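PDB 1G0D: protein-glutamine gamma-glutamyltransferase 2 from Pagrus major, which probably catalyses the calcium-dependent cross-linking of proteins through bonds between glutamine side chains and primary amines such as lysine. Local coordinates for residues D140-L145 and S210-V215; T218-V223 and E365-P370; R315-D320 and C523-I528. All coordinates share one frame; numbering follows the deposited sequence.

Contact 1. Residues D140-L145 and S210-V215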
loop_
_atom_site.group_PDB
_atom_site.type_symbol
_atom_site.label_atom_id
_atom_site.label_comp_id
_atom_site.label_asym_id
_atom_site.label_seq_id
_atom_site.Cartn_x
_atom_site.Cartn_y
_atom_site.Cartn_z
ATOM N N ASP A 140 -15.845 2.139 21.900
ATOM C CA ASP A 140 -17.128 2.059 21.240
ATOM C C ASP A 140 -17.039 2.361 19.754
ATOM O O ASP A 140 -18.032 2.253 19.030
ATOM C CB ASP A 140 -18.077 3.028 21.864
ATOM C CG ASP A 140 -18.416 2.648 23.248
ATOM O OD1 ASP A 140 -18.807 3.557 23.992
ATOM O OD2 ASP A 140 -18.285 1.456 23.596
ATOM N N ASP A 141 -15.856 2.752 19.290
ATOM C CA ASP A 141 -15.673 3.072 17.880
ATOM C C ASP A 141 -15.582 1.769 17.087
ATOM O O ASP A 141 -14.964 0.792 17.544
ATOM C CB ASP A 141 -14.394 3.899 17.701
ATOM C CG ASP A 141 -14.314 4.573 16.338
ATOM O OD1 ASP A 141 -14.754 3.970 15.332
ATOM O OD2 ASP A 141 -13.803 5.709 16.267
ATOM N N MET A 142 -16.189 1.748 15.902
ATOM C CA MET A 142 -16.135 0.560 15.074
ATOM C C MET A 142 -14.713 0.181 14.638
ATOM O O MET A 142 -14.449 -0.991 14.372
ATOM C CB MET A 142 -17.061 0.733 13.880
ATOM C CG MET A 142 -18.512 0.259 14.148
ATOM S SD MET A 142 -19.577 0.688 12.738
ATOM C CE MET A 142 -19.251 2.658 12.574
ATOM N N VAL A 143 -13.784 1.140 14.582
ATOM C CA VAL A 143 -12.396 0.814 14.218
ATOM C C VAL A 143 -11.539 0.413 15.460
ATOM O O VAL A 143 -10.327 0.209 15.383
ATOM C CB VAL A 143 -11.724 1.992 13.506
ATOM C CG1 VAL A 143 -12.442 2.296 12.205
ATOM C CG2 VAL A 143 -11.773 3.200 14.390
ATOM N N TYR A 144 -12.190 0.257 16.603
ATOM C CA TYR A 144 -11.501 -0.117 17.816
ATOM C C TYR A 144 -10.642 -1.359 17.670
ATOM O O TYR A 144 -11.149 -2.413 17.256
ATOM C CB TYR A 144 -12.523 -0.380 18.907
ATOM C CG TYR A 144 -11.877 -0.694 20.225
ATOM C CD1 TYR A 144 -10.877 0.119 20.738
ATOM C CD2 TYR A 144 -12.283 -1.793 20.981
ATOM C CE1 TYR A 144 -10.296 -0.145 21.995
ATOM C CE2 TYR A 144 -11.703 -2.065 22.247
ATOM C CZ TYR A 144 -10.714 -1.228 22.752
ATOM O OH TYR A 144 -10.207 -1.423 24.035
ATOM N N LEU A 145 -9.356 -1.224 18.014
ATOM C CA LEU A 145 -8.375 -2.315 17.989
ATOM C C LEU A 145 -7.825 -2.360 19.428
ATOM O O LEU A 145 -7.091 -1.465 19.841
ATOM C CB LEU A 145 -7.246 -2.008 16.990
ATOM C CG LEU A 145 -6.468 -3.209 16.359
ATOM C CD1 LEU A 145 -5.612 -2.776 15.128
ATOM C CD2 LEU A 145 -5.571 -3.840 17.409
ATOM N N SER A 210 -19.329 8.712 8.581
ATOM C CA SER A 210 -19.145 8.192 9.922
ATOM C C SER A 210 -18.857 6.696 9.884
ATOM O O SER A 210 -18.580 6.054 10.890
ATOM C CB SER A 210 -20.421 8.384 10.678
ATOM O OG SER A 210 -21.290 7.349 10.285
ATOM N N ASP A 211 -18.934 6.146 8.692
ATOM C CA ASP A 211 -18.777 4.737 8.473
ATOM C C ASP A 211 -17.406 4.315 7.976
ATOM O O ASP A 211 -17.006 4.660 6.862
ATOM C CB ASP A 211 -19.842 4.349 7.459
ATOM C CG ASP A 211 -19.947 2.859 7.252
ATOM O OD1 ASP A 211 -20.824 2.475 6.465
ATOM O OD2 ASP A 211 -19.178 2.076 7.851
ATOM N N PRO A 212 -16.673 3.534 8.773
ATOM C CA PRO A 212 -15.374 3.175 8.211
ATOM C C PRO A 212 -15.444 2.345 6.917
ATOM O O PRO A 212 -14.511 2.424 6.118
ATOM C CB PRO A 212 -14.671 2.437 9.356
ATOM C CG PRO A 212 -15.736 1.991 10.226
ATOM C CD PRO A 212 -16.872 2.958 10.105
ATOM N N VAL A 213 -16.523 1.565 6.717
ATOM C CA VAL A 213 -16.700 0.719 5.513
ATOM C C VAL A 213 -16.855 1.602 4.279
ATOM O O VAL A 213 -16.207 1.396 3.261
ATOM C CB VAL A 213 -17.964 -0.223 5.598
ATOM C CG1 VAL A 213 -18.283 -0.814 4.214
ATOM C CG2 VAL A 213 -17.725 -1.385 6.581
ATOM N N TYR A 214 -17.716 2.600 4.393
ATOM C CA TYR A 214 -17.984 3.545 3.331
ATOM C C TYR A 214 -16.740 4.367 2.986
ATOM O O TYR A 214 -16.339 4.446 1.834
ATOM C CB TYR A 214 -19.102 4.461 3.788
ATOM C CG TYR A 214 -19.366 5.619 2.874
ATOM C CD1 TYR A 214 -20.303 5.514 1.857
ATOM C CD2 TYR A 214 -18.669 6.823 3.014
ATOM C CE1 TYR A 214 -20.533 6.567 1.005
ATOM C CE2 TYR A 214 -18.892 7.891 2.162
ATOM C CZ TYR A 214 -19.818 7.754 1.158
ATOM O OH TYR A 214 -19.999 8.781 0.267
ATOM N N VAL A 215 -16.125 4.983 3.979
ATOM C CA VAL A 215 -14.939 5.786 3.762
ATOM C C VAL A 215 -13.750 4.955 3.229
ATOM O O VAL A 215 -12.927 5.449 2.451
ATOM C CB VAL A 215 -14.567 6.469 5.097
ATOM C CG1 VAL A 215 -13.215 7.130 5.017
ATOM C CG2 VAL A 215 -15.631 7.475 5.450
#
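A type I beta turn from Asp141 to Tyr144 packs against the start of helix 212-223, with Met142 and Val143 of the turn both touching Pro212. The contact is apolar, and no hydrogen bond crosses between the segments. The side chains of Met142 and Pro212 cross at about a right angle. The methionine chain bends at its last torsion (chi3 -54°), which brings the terminal methyl to the proline: CE of Met142 lies 3.4 Å from CD of Pro212. The same CE of Met142 passes 3.8 Å from the backbone O of Ser210. Val143 reaches another part of the proline ring with one branch. CG1 of Val143 sits 3.6 Å from CB of Pro212 and 3.9 Å from its CG.

Each segment fixes its own shape beside the contact. On the turn side, OD1 of Asp141 accepts a nearly straight bond from N of Val143 at 3.1 Å, which forms an Asx turn. OD1 is met from above the carboxylate plane. On the helix side, OD2 of Asp211, the N-cap residue, accepts a capping bond from N of Val213 at 2.9 Å, again from above its plane. Arg36 ties the two sides together: it forms a salt bridge with Asp141 and a hydrogen bond with the carbonyl of Ser210. Met339 of strand 329-339 also packs on Pro212. An aspartate at the N-cap followed by proline in the first turn, where the ring costs no helical N-H bond, is a common way to begin an alpha helix.

Contact 2. Residues T218-V223 and E365-P370; sequences TITAMV and EFCCGP
The sulfur of Cys367 lies against helix 212-223 between Thr220 and Ala221. SG of Cys367 is 3.9 Å from CG2 of Thr220 and 3.9 Å from CA of Ala221. CB of Ala221 is 4.0 Å from SG of Cys367. CG2 of Thr220 also lies 3.9 Å from the backbone O of Cys368, so the threonine methyl faces the chain at two successive residues. In Thr220 the methyl CG2 is turned opposite the backbone N, beside the carbonyl carbon. This directs it at the cysteine, while OG1 bonds the carbonyl of Gly216 one turn back in the helix.

The next shell sets the strand side. The CB of Cys368 points away from the helix, and its side chain touches Asp355, an active-site residue. Cys368 also shares a backbone hydrogen bond with Asp355 on the neighbouring strand 350-355. At Gly369, the N bonds Asp386 and the carbonyl O takes a bond from Arg217 of the helix. Leu354 packs on Thr220 from the same neighbouring strand.

No hydrogen bond joins the two segments. The threonine puts its methyl here and its hydroxyl into its own helix. Across the contact, the atoms nearest the buried sulfur of Cys367 are carbons, and the contact rests on van der Waals packing.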
loop_
_atom_site.group_PDB
_atom_site.type_symbol
_atom_site.label_atom_id
_atom_site.label_comp_id
_atom_site.label_asym_id
_atom_site.label_seq_id
_atom_site.Cartn_x
_atom_site.Cartn_y
_atom_site.Cartn_z
ATOM N N THR A 218 -14.499 4.289 -0.349
ATOM C CA THR A 218 -14.352 5.520 -1.116
ATOM C C THR A 218 -12.885 5.859 -1.368
ATOM O O THR A 218 -12.520 6.199 -2.467
ATOM C CB THR A 218 -14.986 6.665 -0.392
ATOM O OG1 THR A 218 -16.372 6.374 -0.212
ATOM C CG2 THR A 218 -14.824 7.938 -1.171
ATOM N N ILE A 219 -12.042 5.772 -0.347
ATOM C CA ILE A 219 -10.620 6.057 -0.513
ATOM C C ILE A 219 -10.020 5.051 -1.470
ATOM O O ILE A 219 -9.282 5.409 -2.367
ATOM C CB ILE A 219 -9.874 5.960 0.829
ATOM C CG1 ILE A 219 -10.266 7.129 1.723
ATOM C CG2 ILE A 219 -8.389 5.990 0.603
ATOM C CD1 ILE A 219 -10.095 8.478 1.035
ATOM N N THR A 220 -10.332 3.778 -1.289
ATOM C CA THR A 220 -9.773 2.775 -2.175
ATOM C C THR A 220 -10.133 3.041 -3.636
ATOM O O THR A 220 -9.339 2.790 -4.561
ATOM C CB THR A 220 -10.263 1.418 -1.771
ATOM O OG1 THR A 220 -9.739 1.126 -0.483
ATOM C CG2 THR A 220 -9.767 0.360 -2.701
ATOM N N ALA A 221 -11.330 3.582 -3.843
ATOM C CA ALA A 221 -11.806 3.865 -5.190
ATOM C C ALA A 221 -11.145 5.082 -5.836
ATOM O O ALA A 221 -10.906 5.096 -7.052
ATOM C CB ALA A 221 -13.313 4.031 -5.165
ATOM N N MET A 222 -10.829 6.091 -5.031
ATOM C CA MET A 222 -10.219 7.319 -5.549
ATOM C C MET A 222 -8.723 7.262 -5.848
ATOM O O MET A 222 -8.209 8.076 -6.632
ATOM C CB MET A 222 -10.488 8.462 -4.584
ATOM C CG MET A 222 -11.951 8.843 -4.520
ATOM S SD MET A 222 -12.369 9.994 -5.841
ATOM C CE MET A 222 -10.834 11.078 -5.822
ATOM N N VAL A 223 -8.022 6.316 -5.225
ATOM C CA VAL A 223 -6.579 6.202 -5.434
ATOM C C VAL A 223 -6.182 5.981 -6.875
ATOM O O VAL A 223 -5.213 6.572 -7.343
ATOM C CB VAL A 223 -5.972 5.106 -4.564
ATOM C CG1 VAL A 223 -4.468 4.971 -4.832
ATOM C CG2 VAL A 223 -6.223 5.453 -3.128
ATOM N N GLU A 365 -11.653 0.133 -13.784
ATOM C CA GLU A 365 -12.906 0.566 -13.242
ATOM C C GLU A 365 -13.305 0.065 -11.881
ATOM O O GLU A 365 -13.823 0.836 -11.062
ATOM C CB GLU A 365 -13.982 0.219 -14.252
ATOM C CG GLU A 365 -14.232 1.312 -15.252
ATOM C CD GLU A 365 -15.338 2.214 -14.785
ATOM O OE1 GLU A 365 -16.513 1.779 -14.878
ATOM O OE2 GLU A 365 -15.029 3.337 -14.308
ATOM N N PHE A 366 -13.062 -1.214 -11.623
ATOM C CA PHE A 366 -13.481 -1.784 -10.353
ATOM C C PHE A 366 -12.435 -2.086 -9.284
ATOM O O PHE A 366 -11.704 -3.054 -9.396
ATOM C CB PHE A 366 -14.293 -3.057 -10.619
ATOM C CG PHE A 366 -15.504 -2.833 -11.462
ATOM C CD1 PHE A 366 -15.987 -3.846 -12.276
ATOM C CD2 PHE A 366 -16.162 -1.613 -11.439
ATOM C CE1 PHE A 366 -17.105 -3.648 -13.057
ATOM C CE2 PHE A 366 -17.265 -1.400 -12.205
ATOM C CZ PHE A 366 -17.743 -2.413 -13.018
ATOM N N CYS A 367 -12.395 -1.269 -8.234
ATOM C CA CYS A 367 -11.466 -1.488 -7.131
ATOM C C CYS A 367 -12.096 -2.631 -6.324
ATOM O O CYS A 367 -13.267 -2.992 -6.580
ATOM C CB CYS A 367 -11.371 -0.229 -6.273
ATOM S SG CYS A 367 -12.827 0.061 -5.172
ATOM N N CYS A 368 -11.340 -3.192 -5.365
ATOM C CA CYS A 368 -11.838 -4.291 -4.520
ATOM C C CYS A 368 -11.978 -4.005 -3.018
ATOM O O CYS A 368 -11.165 -3.295 -2.430
ATOM C CB CYS A 368 -10.953 -5.523 -4.693
ATOM S SG CYS A 368 -11.442 -6.486 -6.149
ATOM N N GLY A 369 -13.020 -4.580 -2.410
ATOM C CA GLY A 369 -13.243 -4.427 -0.991
ATOM C C GLY A 369 -14.014 -3.204 -0.550
ATOM O O GLY A 369 -14.388 -2.394 -1.372
ATOM N N PRO A 370 -14.205 -3.009 0.764
ATOM C CA PRO A 370 -13.701 -3.852 1.854
ATOM C C PRO A 370 -14.252 -5.254 1.961
ATOM O O PRO A 370 -15.452 -5.448 2.113
ATOM C CB PRO A 370 -14.010 -3.033 3.098
ATOM C CG PRO A 370 -15.145 -2.274 2.730
ATOM C CD PRO A 370 -14.989 -1.895 1.292
#

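Contact 3. Residues R315-D320 and C523-I528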
loop_
_atom_site.group_PDB
_atom_site.type_symbol
_atom_site.label_atom_id
_atom_site.label_comp_id
_atom_site.label_asym_id
_atom_site.label_seq_id
_atom_site.Cartn_x
_atom_site.Cartn_y
_atom_site.Cartn_z
ATOM N N ARG A 315 6.339 -25.327 -28.436
ATOM C CA ARG A 315 7.528 -24.503 -28.244
ATOM C C ARG A 315 7.469 -23.776 -26.919
ATOM O O ARG A 315 8.245 -22.858 -26.687
ATOM C CB ARG A 315 7.657 -23.479 -29.355
ATOM C CG ARG A 315 7.564 -24.101 -30.703
ATOM C CD ARG A 315 7.796 -23.081 -31.768
ATOM N NE ARG A 315 9.215 -22.839 -31.959
ATOM C CZ ARG A 315 9.803 -21.694 -31.652
ATOM N NH1 ARG A 315 11.106 -21.534 -31.850
ATOM N NH2 ARG A 315 9.083 -20.709 -31.137
ATOM N N LEU A 316 6.526 -24.179 -26.061
ATOM C CA LEU A 316 6.381 -23.571 -24.755
ATOM C C LEU A 316 5.877 -22.151 -24.847
ATOM O O LEU A 316 6.326 -21.284 -24.097
ATOM C CB LEU A 316 7.728 -23.532 -24.045
ATOM C CG LEU A 316 8.077 -24.697 -23.137
ATOM C CD1 LEU A 316 7.999 -24.233 -21.687
ATOM C CD2 LEU A 316 7.133 -25.875 -23.450
ATOM N N GLU A 317 4.950 -21.881 -25.747
ATOM C CA GLU A 317 4.484 -20.519 -25.834
ATOM C C GLU A 317 2.983 -20.392 -25.834
ATOM O O GLU A 317 2.288 -21.287 -26.280
ATOM C CB GLU A 317 5.041 -19.884 -27.088
ATOM C CG GLU A 317 6.084 -20.705 -27.752
ATOM C CD GLU A 317 6.731 -19.928 -28.856
ATOM O OE1 GLU A 317 6.257 -20.050 -30.017
ATOM O OE2 GLU A 317 7.701 -19.186 -28.545
ATOM N N SER A 318 2.471 -19.274 -25.348
ATOM C CA SER A 318 1.033 -19.112 -25.353
ATOM C C SER A 318 0.622 -19.308 -26.802
ATOM O O SER A 318 1.320 -18.869 -27.713
ATOM C CB SER A 318 0.605 -17.712 -24.852
ATOM O OG SER A 318 1.305 -16.642 -25.468
ATOM N N LEU A 319 -0.500 -19.983 -27.017
ATOM C CA LEU A 319 -0.995 -20.210 -28.365
ATOM C C LEU A 319 -1.115 -18.934 -29.258
ATOM O O LEU A 319 -0.912 -19.010 -30.467
ATOM C CB LEU A 319 -2.344 -20.905 -28.275
ATOM C CG LEU A 319 -2.315 -22.362 -27.851
ATOM C CD1 LEU A 319 -3.740 -22.860 -27.777
ATOM C CD2 LEU A 319 -1.515 -23.150 -28.831
ATOM N N ASP A 320 -1.446 -17.778 -28.678
ATOM C CA ASP A 320 -1.570 -16.547 -29.444
ATOM C C ASP A 320 -0.381 -15.637 -29.208
ATOM O O ASP A 320 -0.258 -15.014 -28.152
ATOM C CB ASP A 320 -2.837 -15.819 -29.053
ATOM C CG ASP A 320 -3.026 -14.531 -29.829
ATOM O OD1 ASP A 320 -4.015 -13.817 -29.580
ATOM O OD2 ASP A 320 -2.183 -14.233 -30.697
ATOM N N CYS A 523 15.378 -13.427 -24.559
ATOM C CA CYS A 523 16.827 -13.387 -24.742
ATOM C C CYS A 523 17.594 -14.718 -24.779
ATOM O O CYS A 523 18.756 -14.762 -24.353
ATOM C CB CYS A 523 17.490 -12.445 -23.728
ATOM S SG CYS A 523 16.822 -12.516 -22.101
ATOM N N GLN A 524 16.929 -15.780 -25.262
ATOM C CA GLN A 524 17.516 -17.107 -25.482
ATOM C C GLN A 524 16.787 -18.341 -25.024
ATOM O O GLN A 524 16.286 -18.419 -23.920
ATOM C CB GLN A 524 18.958 -17.178 -24.999
ATOM C CG GLN A 524 19.184 -17.724 -23.637
ATOM C CD GLN A 524 20.645 -17.612 -23.270
ATOM O OE1 GLN A 524 21.308 -18.621 -23.023
ATOM N NE2 GLN A 524 21.167 -16.377 -23.249
ATOM N N ARG A 525 16.786 -19.321 -25.916
ATOM C CA ARG A 525 16.126 -20.611 -25.741
ATOM C C ARG A 525 17.143 -21.739 -26.032
ATOM O O ARG A 525 18.241 -21.472 -26.529
ATOM C CB ARG A 525 14.954 -20.645 -26.709
ATOM C CG ARG A 525 14.179 -21.902 -26.751
ATOM C CD ARG A 525 13.321 -21.871 -27.991
ATOM N NE ARG A 525 12.189 -20.974 -27.838
ATOM C CZ ARG A 525 10.949 -21.392 -27.640
ATOM N NH1 ARG A 525 9.976 -20.503 -27.512
ATOM N NH2 ARG A 525 10.684 -22.697 -27.569
ATOM N N LYS A 526 16.804 -22.993 -25.739
ATOM C CA LYS A 526 17.760 -24.087 -25.957
ATOM C C LYS A 526 17.135 -25.416 -25.569
ATOM O O LYS A 526 16.555 -25.532 -24.503
ATOM C CB LYS A 526 18.996 -23.818 -25.092
ATOM C CG LYS A 526 20.082 -24.877 -25.024
ATOM C CD LYS A 526 21.131 -24.403 -23.988
ATOM C CE LYS A 526 22.337 -25.326 -23.836
ATOM N NZ LYS A 526 22.627 -25.595 -22.384
ATOM N N THR A 527 17.232 -26.414 -26.436
ATOM C CA THR A 527 16.684 -27.728 -26.119
ATOM C C THR A 527 17.788 -28.762 -26.139
ATOM O O THR A 527 18.584 -28.805 -27.065
ATOM C CB THR A 527 15.616 -28.158 -27.098
ATOM O OG1 THR A 527 14.407 -27.456 -26.795
ATOM C CG2 THR A 527 15.356 -29.646 -26.973
ATOM N N ILE A 528 17.830 -29.594 -25.110
ATOM C CA ILE A 528 18.852 -30.609 -25.000
ATOM C C ILE A 528 18.214 -31.949 -24.849
ATOM O O ILE A 528 17.047 -32.052 -24.481
ATOM C CB ILE A 528 19.747 -30.354 -23.759
ATOM C CG1 ILE A 528 21.202 -30.246 -24.197
ATOM C CG2 ILE A 528 19.591 -31.476 -22.721
ATOM C CD1 ILE A 528 21.476 -29.119 -25.175
#
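Arg525 reaches from its strand to Arg315 and Glu317, and its guanidinium is gripped at close range. NH2 of Arg525 donates to the backbone O of Arg315 at 2.6 Å, with that oxygen near the guanidinium plane. NH1 of Arg525 adds a weak bond to the same O of Arg315, at 3.0 Å. NH1 of Arg525 also forms a salt bridge with OE2 of Glu317 at 2.8 Å, although the carboxylate stands almost upright to the guanidinium, at 85°. CG of Arg525 is anti to the backbone N (chi1 177°), which sends the chain out across the gap. The backbones themselves stay well apart, with CA of Arg315 and CA of Arg525 separated by 9.8 Å. Leu509 of strand 502-513 lies against the side chains of Arg525 and the buried Leu316.

Strand 525-532 is an outermost strand of its sheet. It belongs to the first of the two C-terminal barrels of transglutaminases, while the loop 315-320 belongs to the catalytic core. That loop follows strand 307-312, the other outermost strand of the same sheet. Replacing Arg525 by an alanine would remove the guanidinium, and is likely to leave the Arg315 carbonyl and OE2 of Glu317 without their partner and the Arg315 guanidinium without the group it stacks on.

The other side is looser. The exposed Arg315 folds back and lays its guanidinium over a face of the Arg525 guanidinium, centres 4.2 Å apart and planes at 22°. The stack is offset. Glu317 bridges both guanidinium groups, one oxygen to each, and probably offsets their like charge. OE1 of Glu317 takes a weak hydrogen bond, part of a salt bridge, from NH2 of Arg315 at 3.1 Å.

Overall arrangement
Contacts 1 and 2 both use helix 212-223, one at its start and one further along. Their centres are about 17 Å apart, and Val213 of contact 1 packs on Pro370 of contact 2. Contact 2 is buried and lies next to the active site. Contact 1 is partly buried and contact 3 is at the surface. The chemistry divides with depth: methyl, ring and sulfur packing hold the two more buried contacts, whereas charge and hydrogen bonds hold contact 3. Contact 3 lies on the opposite side of the chain's centre from contact 1, with centres about 52 Å apart. Along the chain it alternates with contact 2, while contact 1 closes before either opens.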